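49 protein (PDB 6A4V) probably helps the virus replicate by interacting with poly(ADP-ribose) polymerase 1 (PARP-1). Local coordinates at residues C52-R57 and V62-C67; C73-T78 and V244-L249; A248-H253 and L296-I301; N252-L257 and S280-L285. One frame throughout, in Å; residues are numbered along the deposited sequence.

Contact 1 (C52-R57 and V62-C67)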
loop_
_atom_site.group_PDB
_atom_site.type_symbol
_atom_site.label_atom_id
_atom_site.label_comp_id
_atom_site.label_asym_id
_atom_site.label_seq_id
_atom_site.Cartn_x
_atom_site.Cartn_y
_atom_site.Cartn_z
ATOM N N CYS B 52 25.274 -5.250 6.544
ATOM C CA CYS B 52 26.375 -6.013 7.073
ATOM C C CYS B 52 26.022 -7.505 7.115
ATOM O O CYS B 52 26.890 -8.325 6.860
ATOM C CB CYS B 52 26.772 -5.486 8.449
ATOM S SG CYS B 52 27.464 -3.804 8.384
ATOM N N VAL B 53 24.765 -7.840 7.425
ATOM C CA VAL B 53 24.304 -9.227 7.365
ATOM C C VAL B 53 24.472 -9.698 5.917
ATOM O O VAL B 53 25.225 -10.627 5.657
ATOM C CB VAL B 53 22.850 -9.384 7.866
ATOM C CG1 VAL B 53 22.230 -10.732 7.515
ATOM C CG2 VAL B 53 22.751 -9.135 9.365
ATOM N N ILE B 54 23.792 -9.002 4.997
ATOM C CA ILE B 54 23.833 -9.260 3.559
ATOM C C ILE B 54 25.290 -9.389 3.082
ATOM O O ILE B 54 25.622 -10.299 2.336
ATOM C CB ILE B 54 23.102 -8.137 2.786
ATOM C CG1 ILE B 54 21.581 -8.184 2.968
ATOM C CG2 ILE B 54 23.476 -8.172 1.310
ATOM C CD1 ILE B 54 20.881 -6.859 2.699
ATOM N N ASP B 55 26.131 -8.444 3.501
ATOM C CA ASP B 55 27.478 -8.268 2.997
ATOM C C ASP B 55 28.288 -9.536 3.310
ATOM O O ASP B 55 29.052 -10.037 2.460
ATOM C CB ASP B 55 28.090 -6.990 3.586
ATOM C CG ASP B 55 28.232 -5.801 2.636
ATOM O OD1 ASP B 55 27.844 -5.925 1.447
ATOM O OD2 ASP B 55 28.778 -4.760 3.092
ATOM N N THR B 56 28.096 -10.090 4.515
ATOM C CA THR B 56 28.834 -11.292 4.909
ATOM C C THR B 56 28.153 -12.521 4.258
ATOM O O THR B 56 28.832 -13.362 3.700
ATOM C CB THR B 56 29.115 -11.308 6.428
ATOM O OG1 THR B 56 27.932 -11.659 7.157
ATOM C CG2 THR B 56 29.693 -9.996 6.946
ATOM N N ARG B 57 26.821 -12.602 4.241
ATOM C CA ARG B 57 26.106 -13.719 3.555
ATOM C C ARG B 57 26.401 -13.811 2.040
ATOM O O ARG B 57 26.465 -14.923 1.505
ATOM C CB ARG B 57 24.584 -13.606 3.714
ATOM C CG ARG B 57 24.025 -14.400 4.885
ATOM C CD ARG B 57 22.507 -14.473 4.916
ATOM N NE ARG B 57 22.032 -14.662 6.285
ATOM C CZ ARG B 57 20.780 -14.484 6.692
ATOM N NH1 ARG B 57 19.801 -14.373 5.807
ATOM N NH2 ARG B 57 20.510 -14.422 7.984
ATOM N N VAL B 62 28.128 -7.857 -6.420
ATOM C CA VAL B 62 26.958 -7.441 -7.224
ATOM C C VAL B 62 25.676 -7.909 -6.521
ATOM O O VAL B 62 24.794 -7.082 -6.183
ATOM C CB VAL B 62 27.009 -7.908 -8.693
ATOM C CG1 VAL B 62 25.787 -7.413 -9.456
ATOM C CG2 VAL B 62 28.238 -7.397 -9.417
ATOM N N SER B 63 25.604 -9.222 -6.265
ATOM C CA SER B 63 24.560 -9.861 -5.509
ATOM C C SER B 63 24.207 -9.084 -4.240
ATOM O O SER B 63 23.064 -8.870 -3.956
ATOM C CB SER B 63 24.956 -11.222 -5.146
ATOM O OG SER B 63 25.121 -12.018 -6.305
ATOM N N ALA B 64 25.212 -8.682 -3.482
ATOM C CA ALA B 64 24.957 -7.986 -2.246
ATOM C C ALA B 64 24.293 -6.633 -2.547
ATOM O O ALA B 64 23.248 -6.284 -2.001
ATOM C CB ALA B 64 26.260 -7.856 -1.496
ATOM N N CYS B 65 24.819 -5.929 -3.540
ATOM C CA CYS B 65 24.322 -4.578 -3.866
ATOM C C CYS B 65 22.831 -4.675 -4.210
ATOM O O CYS B 65 21.994 -3.874 -3.749
ATOM C CB CYS B 65 25.192 -3.960 -4.948
ATOM S SG CYS B 65 24.887 -2.181 -5.130
ATOM N N LEU B 66 22.463 -5.742 -4.922
ATOM C CA LEU B 66 21.151 -5.867 -5.398
ATOM C C LEU B 66 20.176 -6.150 -4.257
ATOM O O LEU B 66 19.134 -5.500 -4.209
ATOM C CB LEU B 66 21.095 -6.967 -6.439
ATOM C CG LEU B 66 21.626 -6.503 -7.775
ATOM C CD1 LEU B 66 21.677 -7.695 -8.711
ATOM C CD2 LEU B 66 20.730 -5.399 -8.326
ATOM N N CYS B 67 20.525 -7.083 -3.361
ATOM C CA CYS B 67 19.710 -7.295 -2.158
ATOM C C CYS B 67 19.522 -5.917 -1.496
ATOM O O CYS B 67 18.452 -5.535 -1.188
ATOM C CB CYS B 67 20.374 -8.315 -1.231
ATOM S SG CYS B 67 20.633 -9.950 -1.993
#

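Contact 2 (C73-T78 and V244-L249)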
loop_
_atom_site.group_PDB
_atom_site.type_symbol
_atom_site.label_atom_id
_atom_site.label_comp_id
_atom_site.label_asym_id
_atom_site.label_seq_id
_atom_site.Cartn_x
_atom_site.Cartn_y
_atom_site.Cartn_z
ATOM N N CYS B 73 14.424 -0.356 -1.999
ATOM C CA CYS B 73 13.226 -0.067 -2.813
ATOM C C CYS B 73 11.895 -0.241 -2.041
ATOM O O CYS B 73 10.900 0.590 -2.147
ATOM C CB CYS B 73 13.192 -1.039 -3.981
ATOM S SG CYS B 73 12.123 -0.353 -5.233
ATOM N N LYS B 74 11.763 -1.362 -1.321
ATOM C CA LYS B 74 10.576 -1.577 -0.491
ATOM C C LYS B 74 10.464 -0.410 0.484
ATOM O O LYS B 74 9.409 0.287 0.568
ATOM C CB LYS B 74 10.688 -2.908 0.219
ATOM C CG LYS B 74 10.280 -4.068 -0.688
ATOM C CD LYS B 74 11.227 -5.259 -0.632
ATOM C CE LYS B 74 10.914 -6.304 -1.691
ATOM N NZ LYS B 74 12.083 -7.160 -2.010
ATOM N N ILE B 75 11.561 -0.169 1.190
ATOM C CA ILE B 75 11.500 0.781 2.284
ATOM C C ILE B 75 11.065 2.124 1.740
ATOM O O ILE B 75 10.119 2.703 2.211
ATOM C CB ILE B 75 12.809 0.896 3.060
ATOM C CG1 ILE B 75 12.986 -0.339 3.929
ATOM C CG2 ILE B 75 12.772 2.195 3.886
ATOM C CD1 ILE B 75 14.350 -0.413 4.627
ATOM N N CYS B 76 11.706 2.594 0.688
ATOM C CA CYS B 76 11.312 3.941 0.125
ATOM C C CYS B 76 9.838 4.000 -0.313
ATOM O O CYS B 76 9.142 5.002 -0.129
ATOM C CB CYS B 76 12.223 4.273 -1.058
ATOM S SG CYS B 76 13.919 4.652 -0.565
ATOM N N GLN B 77 9.381 2.932 -0.953
ATOM C CA GLN B 77 8.069 2.781 -1.409
ATOM C C GLN B 77 7.108 2.841 -0.225
ATOM O O GLN B 77 6.082 3.582 -0.255
ATOM C CB GLN B 77 7.882 1.443 -2.128
ATOM C CG GLN B 77 6.452 1.248 -2.635
ATOM C CD GLN B 77 6.256 0.016 -3.488
ATOM O OE1 GLN B 77 6.693 -1.093 -3.156
ATOM N NE2 GLN B 77 5.396 0.158 -4.492
ATOM N N THR B 78 7.379 2.033 0.784
ATOM C CA THR B 78 6.511 2.118 1.973
ATOM C C THR B 78 6.552 3.551 2.512
ATOM O O THR B 78 5.516 4.098 2.832
ATOM C CB THR B 78 6.979 1.148 3.062
ATOM O OG1 THR B 78 6.928 -0.088 2.402
ATOM C CG2 THR B 78 6.156 1.072 4.313
ATOM N N VAL B 244 13.967 11.191 2.702
ATOM C CA VAL B 244 15.114 11.801 1.970
ATOM C C VAL B 244 16.391 10.969 2.135
ATOM O O VAL B 244 17.053 10.643 1.149
ATOM C CB VAL B 244 15.317 13.261 2.386
ATOM C CG1 VAL B 244 16.592 13.768 1.809
ATOM C CG2 VAL B 244 14.120 14.111 1.934
ATOM N N ALA B 245 16.778 10.663 3.379
ATOM C CA ALA B 245 17.983 9.847 3.616
ATOM C C ALA B 245 17.856 8.565 2.829
ATOM O O ALA B 245 18.758 8.152 2.102
ATOM C CB ALA B 245 18.163 9.504 5.083
ATOM N N PHE B 246 16.723 7.886 2.978
ATOM C CA PHE B 246 16.668 6.541 2.396
ATOM C C PHE B 246 16.638 6.611 0.853
ATOM O O PHE B 246 17.200 5.706 0.133
ATOM C CB PHE B 246 15.507 5.800 3.025
ATOM C CG PHE B 246 15.811 5.165 4.350
ATOM C CD1 PHE B 246 16.647 4.067 4.412
ATOM C CD2 PHE B 246 15.151 5.580 5.490
ATOM C CE1 PHE B 246 16.911 3.460 5.618
ATOM C CE2 PHE B 246 15.399 4.966 6.698
ATOM C CZ PHE B 246 16.270 3.898 6.761
ATOM N N ASN B 247 16.060 7.702 0.327
ATOM C CA ASN B 247 16.054 7.960 -1.130
ATOM C C ASN B 247 17.497 8.175 -1.624
ATOM O O ASN B 247 17.911 7.633 -2.641
ATOM C CB ASN B 247 15.037 9.042 -1.569
ATOM C CG ASN B 247 13.615 8.511 -1.714
ATOM O OD1 ASN B 247 13.262 7.891 -2.701
ATOM N ND2 ASN B 247 12.816 8.634 -0.676
ATOM N N ALA B 248 18.259 9.041 -0.981
ATOM C CA ALA B 248 19.765 9.194 -1.219
ATOM C C ALA B 248 20.469 7.835 -1.194
ATOM O O ALA B 248 21.136 7.329 -2.137
ATOM C CB ALA B 248 20.256 10.035 -0.099
ATOM N N LEU B 249 20.192 7.134 -0.121
ATOM C CA LEU B 249 20.893 5.951 0.148
ATOM C C LEU B 249 20.561 4.985 -0.974
ATOM O O LEU B 249 21.420 4.308 -1.381
ATOM C CB LEU B 249 20.510 5.483 1.545
ATOM C CG LEU B 249 21.428 4.500 2.269
ATOM C CD1 LEU B 249 22.865 4.987 2.339
ATOM C CD2 LEU B 249 20.883 4.220 3.683
#

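Contact 3 (A248-H253 and L296-I301)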
loop_
_atom_site.group_PDB
_atom_site.type_symbol
_atom_site.label_atom_id
_atom_site.label_comp_id
_atom_site.label_asym_id
_atom_site.label_seq_id
_atom_site.Cartn_x
_atom_site.Cartn_y
_atom_site.Cartn_z
ATOM N N ALA B 248 18.259 9.041 -0.981
ATOM C CA ALA B 248 19.765 9.194 -1.219
ATOM C C ALA B 248 20.469 7.835 -1.194
ATOM O O ALA B 248 21.136 7.329 -2.137
ATOM C CB ALA B 248 20.256 10.035 -0.099
ATOM N N LEU B 249 20.192 7.134 -0.121
ATOM C CA LEU B 249 20.893 5.951 0.148
ATOM C C LEU B 249 20.561 4.985 -0.974
ATOM O O LEU B 249 21.420 4.308 -1.381
ATOM C CB LEU B 249 20.510 5.483 1.545
ATOM C CG LEU B 249 21.428 4.500 2.269
ATOM C CD1 LEU B 249 22.865 4.987 2.339
ATOM C CD2 LEU B 249 20.883 4.220 3.683
ATOM N N PHE B 250 19.333 5.017 -1.529
ATOM C CA PHE B 250 18.941 4.100 -2.635
ATOM C C PHE B 250 19.563 4.595 -3.945
ATOM O O PHE B 250 20.126 3.823 -4.767
ATOM C CB PHE B 250 17.420 3.971 -2.624
ATOM C CG PHE B 250 16.795 3.240 -3.777
ATOM C CD1 PHE B 250 17.139 1.936 -4.046
ATOM C CD2 PHE B 250 15.774 3.827 -4.520
ATOM C CE1 PHE B 250 16.630 1.285 -5.151
ATOM C CE2 PHE B 250 15.165 3.132 -5.558
ATOM C CZ PHE B 250 15.638 1.869 -5.901
ATOM N N LYS B 251 19.365 5.870 -4.240
ATOM C CA LYS B 251 19.958 6.386 -5.524
ATOM C C LYS B 251 21.486 6.147 -5.627
ATOM O O LYS B 251 22.027 5.877 -6.659
ATOM C CB LYS B 251 19.726 7.891 -5.571
ATOM C CG LYS B 251 20.125 8.574 -6.863
ATOM C CD LYS B 251 20.673 9.980 -6.615
ATOM C CE LYS B 251 19.864 10.827 -5.655
ATOM N NZ LYS B 251 20.457 12.189 -5.596
ATOM N N ASN B 252 22.218 6.412 -4.537
ATOM C CA ASN B 252 23.661 6.281 -4.507
ATOM C C ASN B 252 24.091 4.803 -4.566
ATOM O O ASN B 252 25.201 4.471 -5.134
ATOM C CB ASN B 252 24.239 7.037 -3.313
ATOM C CG ASN B 252 24.108 8.528 -3.482
ATOM O OD1 ASN B 252 24.537 9.070 -4.518
ATOM N ND2 ASN B 252 23.624 9.220 -2.441
ATOM N N HIS B 253 23.281 3.886 -4.054
ATOM C CA HIS B 253 23.711 2.495 -4.153
ATOM C C HIS B 253 23.414 2.017 -5.549
ATOM O O HIS B 253 24.127 1.135 -5.992
ATOM C CB HIS B 253 23.111 1.538 -3.149
ATOM C CG HIS B 253 23.789 1.490 -1.828
ATOM N ND1 HIS B 253 24.923 0.720 -1.606
ATOM C CD2 HIS B 253 23.421 2.021 -0.635
ATOM C CE1 HIS B 253 25.234 0.822 -0.326
ATOM N NE2 HIS B 253 24.349 1.649 0.289
ATOM N N LEU B 296 4.135 3.545 -8.547
ATOM C CA LEU B 296 4.285 2.766 -9.817
ATOM C C LEU B 296 5.762 2.588 -10.158
ATOM O O LEU B 296 6.197 1.442 -10.576
ATOM C CB LEU B 296 3.519 3.447 -10.965
ATOM C CG LEU B 296 2.024 3.617 -10.753
ATOM C CD1 LEU B 296 1.420 4.326 -11.968
ATOM C CD2 LEU B 296 1.351 2.254 -10.558
ATOM N N VAL B 297 6.574 3.641 -9.920
ATOM C CA VAL B 297 8.015 3.578 -10.244
ATOM C C VAL B 297 8.692 2.537 -9.372
ATOM O O VAL B 297 9.532 1.674 -9.833
ATOM C CB VAL B 297 8.723 4.944 -10.197
ATOM C CG1 VAL B 297 10.186 4.814 -10.510
ATOM C CG2 VAL B 297 8.145 6.001 -11.109
ATOM N N PHE B 298 8.457 2.606 -8.083
ATOM C CA PHE B 298 9.055 1.573 -7.185
ATOM C C PHE B 298 8.689 0.182 -7.668
ATOM O O PHE B 298 9.601 -0.672 -7.738
ATOM C CB PHE B 298 8.626 1.727 -5.733
ATOM C CG PHE B 298 9.172 2.978 -5.117
ATOM C CD1 PHE B 298 10.518 3.052 -4.771
ATOM C CD2 PHE B 298 8.397 4.135 -5.081
ATOM C CE1 PHE B 298 11.029 4.213 -4.211
ATOM C CE2 PHE B 298 8.925 5.303 -4.565
ATOM C CZ PHE B 298 10.205 5.305 -4.063
ATOM N N ASP B 299 7.441 0.003 -8.119
ATOM C CA ASP B 299 7.030 -1.304 -8.586
ATOM C C ASP B 299 7.857 -1.728 -9.797
ATOM O O ASP B 299 8.262 -2.867 -9.930
ATOM C CB ASP B 299 5.532 -1.361 -8.921
ATOM C CG ASP B 299 4.579 -1.457 -7.722
ATOM O OD1 ASP B 299 4.925 -2.197 -6.784
ATOM O OD2 ASP B 299 3.439 -0.830 -7.776
ATOM N N GLU B 300 8.000 -0.835 -10.775
ATOM C CA GLU B 300 8.879 -1.155 -11.946
ATOM C C GLU B 300 10.327 -1.447 -11.541
ATOM O O GLU B 300 10.942 -2.396 -12.001
ATOM C CB GLU B 300 8.821 -0.040 -12.978
ATOM C CG GLU B 300 8.941 -0.622 -14.355
ATOM C CD GLU B 300 8.973 0.440 -15.407
ATOM O OE1 GLU B 300 8.089 1.422 -15.313
ATOM O OE2 GLU B 300 9.899 0.294 -16.247
ATOM N N ILE B 301 10.872 -0.658 -10.625
ATOM C CA ILE B 301 12.235 -0.916 -10.183
ATOM C C ILE B 301 12.372 -2.314 -9.578
ATOM O O ILE B 301 13.333 -2.973 -9.837
ATOM C CB ILE B 301 12.688 0.170 -9.206
ATOM C CG1 ILE B 301 12.899 1.506 -9.893
ATOM C CG2 ILE B 301 13.916 -0.248 -8.468
ATOM C CD1 ILE B 301 12.925 2.648 -8.894
#

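Contact 4 (N252-L257 and S280-L285)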
loop_
_atom_site.group_PDB
_atom_site.type_symbol
_atom_site.label_atom_id
_atom_site.label_comp_id
_atom_site.label_asym_id
_atom_site.label_seq_id
_atom_site.Cartn_x
_atom_site.Cartn_y
_atom_site.Cartn_z
ATOM N N ASN B 252 22.218 6.412 -4.537
ATOM C CA ASN B 252 23.661 6.281 -4.507
ATOM C C ASN B 252 24.091 4.803 -4.566
ATOM O O ASN B 252 25.201 4.471 -5.134
ATOM C CB ASN B 252 24.239 7.037 -3.313
ATOM C CG ASN B 252 24.108 8.528 -3.482
ATOM O OD1 ASN B 252 24.537 9.070 -4.518
ATOM N ND2 ASN B 252 23.624 9.220 -2.441
ATOM N N HIS B 253 23.281 3.886 -4.054
ATOM C CA HIS B 253 23.711 2.495 -4.153
ATOM C C HIS B 253 23.414 2.017 -5.549
ATOM O O HIS B 253 24.127 1.135 -5.992
ATOM C CB HIS B 253 23.111 1.538 -3.149
ATOM C CG HIS B 253 23.789 1.490 -1.828
ATOM N ND1 HIS B 253 24.923 0.720 -1.606
ATOM C CD2 HIS B 253 23.421 2.021 -0.635
ATOM C CE1 HIS B 253 25.234 0.822 -0.326
ATOM N NE2 HIS B 253 24.349 1.649 0.289
ATOM N N VAL B 254 22.420 2.608 -6.250
ATOM C CA VAL B 254 22.321 2.285 -7.685
ATOM C C VAL B 254 23.628 2.714 -8.390
ATOM O O VAL B 254 24.178 1.975 -9.219
ATOM C CB VAL B 254 21.012 2.851 -8.302
ATOM C CG1 VAL B 254 20.987 2.706 -9.821
ATOM C CG2 VAL B 254 19.784 2.094 -7.728
ATOM N N LYS B 255 24.184 3.893 -8.048
ATOM C CA LYS B 255 25.441 4.298 -8.753
ATOM C C LYS B 255 26.610 3.363 -8.424
ATOM O O LYS B 255 27.338 3.061 -9.321
ATOM C CB LYS B 255 25.775 5.761 -8.516
ATOM C CG LYS B 255 25.091 6.618 -9.582
ATOM C CD LYS B 255 24.634 7.916 -9.074
ATOM C CE LYS B 255 23.630 8.602 -9.974
ATOM N NZ LYS B 255 22.920 9.654 -9.195
ATOM N N GLU B 256 26.697 2.907 -7.164
ATOM C CA GLU B 256 27.630 1.974 -6.747
ATOM C C GLU B 256 27.487 0.708 -7.587
ATOM O O GLU B 256 28.482 0.218 -8.071
ATOM C CB GLU B 256 27.466 1.624 -5.268
ATOM C CG GLU B 256 28.290 0.428 -4.881
ATOM C CD GLU B 256 28.286 -0.046 -3.443
ATOM O OE1 GLU B 256 29.346 -0.500 -3.032
ATOM O OE2 GLU B 256 27.230 -0.042 -2.765
ATOM N N LEU B 257 26.265 0.151 -7.687
ATOM C CA LEU B 257 26.064 -1.065 -8.443
ATOM C C LEU B 257 26.569 -0.883 -9.878
ATOM O O LEU B 257 27.095 -1.822 -10.428
ATOM C CB LEU B 257 24.582 -1.437 -8.468
ATOM C CG LEU B 257 24.209 -2.572 -9.442
ATOM C CD1 LEU B 257 24.420 -3.917 -8.797
ATOM C CD2 LEU B 257 22.782 -2.474 -9.887
ATOM N N SER B 280 20.643 -0.042 -17.794
ATOM C CA SER B 280 20.361 1.235 -18.390
ATOM C C SER B 280 18.933 1.644 -18.015
ATOM O O SER B 280 18.652 2.800 -17.651
ATOM C CB SER B 280 20.555 1.200 -19.888
ATOM O OG SER B 280 20.284 2.486 -20.428
ATOM N N ASN B 281 18.069 0.645 -18.042
ATOM C CA ASN B 281 16.677 0.762 -17.645
ATOM C C ASN B 281 16.593 1.231 -16.180
ATOM O O ASN B 281 15.886 2.201 -15.868
ATOM C CB ASN B 281 16.021 -0.595 -17.857
ATOM C CG ASN B 281 14.515 -0.550 -17.918
ATOM O OD1 ASN B 281 13.933 0.365 -18.511
ATOM N ND2 ASN B 281 13.894 -1.533 -17.273
ATOM N N LEU B 282 17.324 0.526 -15.311
ATOM C CA LEU B 282 17.376 0.810 -13.886
ATOM C C LEU B 282 17.753 2.264 -13.681
ATOM O O LEU B 282 17.227 2.956 -12.814
ATOM C CB LEU B 282 18.388 -0.088 -13.150
ATOM C CG LEU B 282 18.427 0.213 -11.640
ATOM C CD1 LEU B 282 16.988 0.349 -11.126
ATOM C CD2 LEU B 282 19.153 -0.866 -10.845
ATOM N N ASN B 283 18.699 2.728 -14.500
ATOM C CA ASN B 283 19.230 4.091 -14.338
ATOM C C ASN B 283 18.153 5.118 -14.694
ATOM O O ASN B 283 17.906 6.044 -13.919
ATOM C CB ASN B 283 20.549 4.240 -15.104
ATOM C CG ASN B 283 20.924 5.692 -15.270
ATOM O OD1 ASN B 283 21.267 6.357 -14.285
ATOM N ND2 ASN B 283 20.688 6.198 -16.476
ATOM N N HIS B 284 17.450 4.899 -15.830
ATOM C CA HIS B 284 16.308 5.759 -16.288
ATOM C C HIS B 284 15.208 5.849 -15.232
ATOM O O HIS B 284 14.619 6.912 -15.001
ATOM C CB HIS B 284 15.683 5.172 -17.583
ATOM C CG HIS B 284 16.516 5.313 -18.808
ATOM N ND1 HIS B 284 16.708 4.252 -19.696
ATOM C CD2 HIS B 284 17.179 6.374 -19.325
ATOM C CE1 HIS B 284 17.454 4.647 -20.708
ATOM N NE2 HIS B 284 17.764 5.950 -20.501
ATOM N N LEU B 285 14.919 4.706 -14.595
ATOM C CA LEU B 285 13.934 4.679 -13.570
ATOM C C LEU B 285 14.329 5.566 -12.379
ATOM O O LEU B 285 13.435 6.363 -11.869
ATOM C CB LEU B 285 13.703 3.213 -13.168
ATOM C CG LEU B 285 12.747 2.477 -14.123
ATOM C CD1 LEU B 285 12.780 0.996 -13.900
ATOM C CD2 LEU B 285 11.353 3.020 -14.017
#

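Contact 1 (C52-R57 and V62-C67)
Ile54 and Asp55 meet Ala64 and Cys67 across a short antiparallel helical hairpin, in which helix 44-57 turns within a few residues into helix 61-85. The two segments run at 154° to one another, the CA atoms of Asp55 and Ala64 being the nearest pair, 5.8 Å apart. Ile54 carries most of the contact, and it does so through a single methyl. Its CG2 stands anti to the backbone N (chi1, measured to CG1, is -71°), and this swings the beta-branch outward into the notch between Ala64 and Cys67, one turn apart on the partner. There CG2 rests 3.8 Å from Ala64 O, and Ala64 CB is 4.0 Å from Ile54 CG2. The other wall of the notch is Cys67 CB, also 4.0 Å from Ile54 CG2. Cys67 turns SG back beside its own backbone N, which leaves CB to face the isoleucine. The carboxylate of Asp55 bends inward and has a long, weak ion pair with Lys68. Leu66, on another face of helix 61-85, packs on Leu305 and Gln309 and so joins the hairpin's second arm to helix 295-312. Within 52-57, away from the contact, Val53 O accepts from both Arg57 N and Thr56 OG1. The last touch across the hairpin is Asp55 OD1 against Ala64 CB, at 3.9 Å.

Contact 2 (C73-T78 and V244-L249)
Cys76 and Asn247 mark the nearest backbone approach of two antiparallel helices in an all-helical bundle, their CA atoms 6.3 Å apart. The axes of 73-78 and 244-249 come within 9.6 Å, and their directions differ by 148°. The small side chain of Cys76 suits this spacing: it points toward the partner helix and presents its sulfur to the backbone. SG lies 3.5 Å from Phe246 O and sits over the peptide that joins Phe246 to Asn247. With chi1 at -71° the sulfur is anti to its own carbonyl carbon, directed across the interface. Phe246 and Asn247 then diverge around it. The benzyl CB of Phe246 touches SG from one side at 4.1 Å, while the ring carries on to Ile75. Ile75 lays CG2 over one face of that ring, displaced toward its rim, and Leu72, Leu79, Val47 and Pro42 add to the ring's surroundings, so helix 44-57 and the segment before it help to cover the ring. Asn247 starts off to the side, but its amide swings back beside the cysteine. The polar ends of this buried amide are satisfied: ND2 bonds to Leu243 O one turn earlier, and OD1 accepts from Asn293 ND2, beside the start of helix 295-312. These two bonds hold the amide's rotation, and the whole group lies beside the sulfur, with Asn247 OD1 3.9 Å and Asn247 ND2 4.1 Å from Cys76 SG.

Contact 3 (A248-H253 and L296-I301)
Phe250 reaches across the interior of the helical bundle to Ile301 and Phe298, spanning two helices whose backbones do not pack directly: the nearest CA atoms, those of Phe250 and Phe298, are 11.2 Å apart. The tight part is the meeting with Ile301. Phe250 holds CG anti to its backbone N (chi1 172°), sending the ring straight out from helix 238-262, and Ile301 comes from the opposite direction. Its CG2 butts against the ring edge in the ring plane, 3.7 Å from Phe250 CZ. The longer branch follows alongside, with Ile301 CD1 4.0 Å from Phe250 CE2, so both arms of the isoleucine hold the end of the ring. Leu69 and Leu72 of helix 61-85 and Leu286 and Leu289 of helix 274-289 also pack on Phe250. Away from this core the two segments face very different surroundings. Asn252, on the far side of its helix, is exposed, whereas the back of 296-301 is taken up by the second subunit, where Glu300 and Asp299 form salt bridges with Arg99 and Lys196 of that copy. The looser part of the contact is the phenylalanine pair, itself buried. Here the rings meet obliquely through a single corner, and Phe298 CE1 comes no nearer to Phe250 CE2 than 4.5 Å.

Contact 4 (N252-L257 and S280-L285)
His253 ND1 donates to Glu256 OE2 over 2.7 Å, a short bond within one turn of helix 238-262, on a different face from the one where Val254 and Leu257 meet Leu282. The bond is noticeably bent, 135° at the hydrogen, and the carboxylate oxygen lies somewhat off the imidazole plane. This pairing of ring and acid would probably favour a protonated histidine. The touching atoms across the contact are all apolar and centre on one leucine. Leu282 projects from helix 274-289 with CG anti to its backbone N (chi1 180°), and Val254 reaches out to meet it tip to tip. Val254 CG1, likewise anti to its own backbone N, comes to 4.0 Å from the branch carbon Leu282 CG. One turn further on, Leu257 lies across the leucine at about a right angle, its CD2 4.1 Å from Leu282 CD2. That same methyl, Leu282 CD2, is also 4.1 Å from Val254 CG1, so it touches both side chains. Neighbouring helices complete the enclosure: Cys304 and Leu305 of helix 295-312 pack on Leu282, while Val62 and Cys65 of helix 61-85 pack on Leu257. The outer side of 280-285 faces the second subunit, whose Arg99, Thr102 and Arg106 lie against it. A leucine that meets side chains one turn apart, on helices running in broadly opposite senses, is ordinary core packing of an all-helical bundle.

From the N terminus, contact 1 closes first, a local turn between helices 44-57 and 61-85. Helix 61-85 runs on to contact 2, whose long closure spans some 165 residues, most of them helical, before the chain returns as helix 238-262. Contacts 2, 3 and 4 then follow one another along that helix. Contact 4, with helix 274-289, closes inside the larger loop of contact 3, which ends on helix 295-312, so the two nest. Contacts 2 and 3 meet at Cys76 and Phe298, and contact 1 touches contact 4 through Cys65 and Leu257. Together they tie both ends of the modelled chain into one bundle, with contacts 3 and 4 bordering the second subunit.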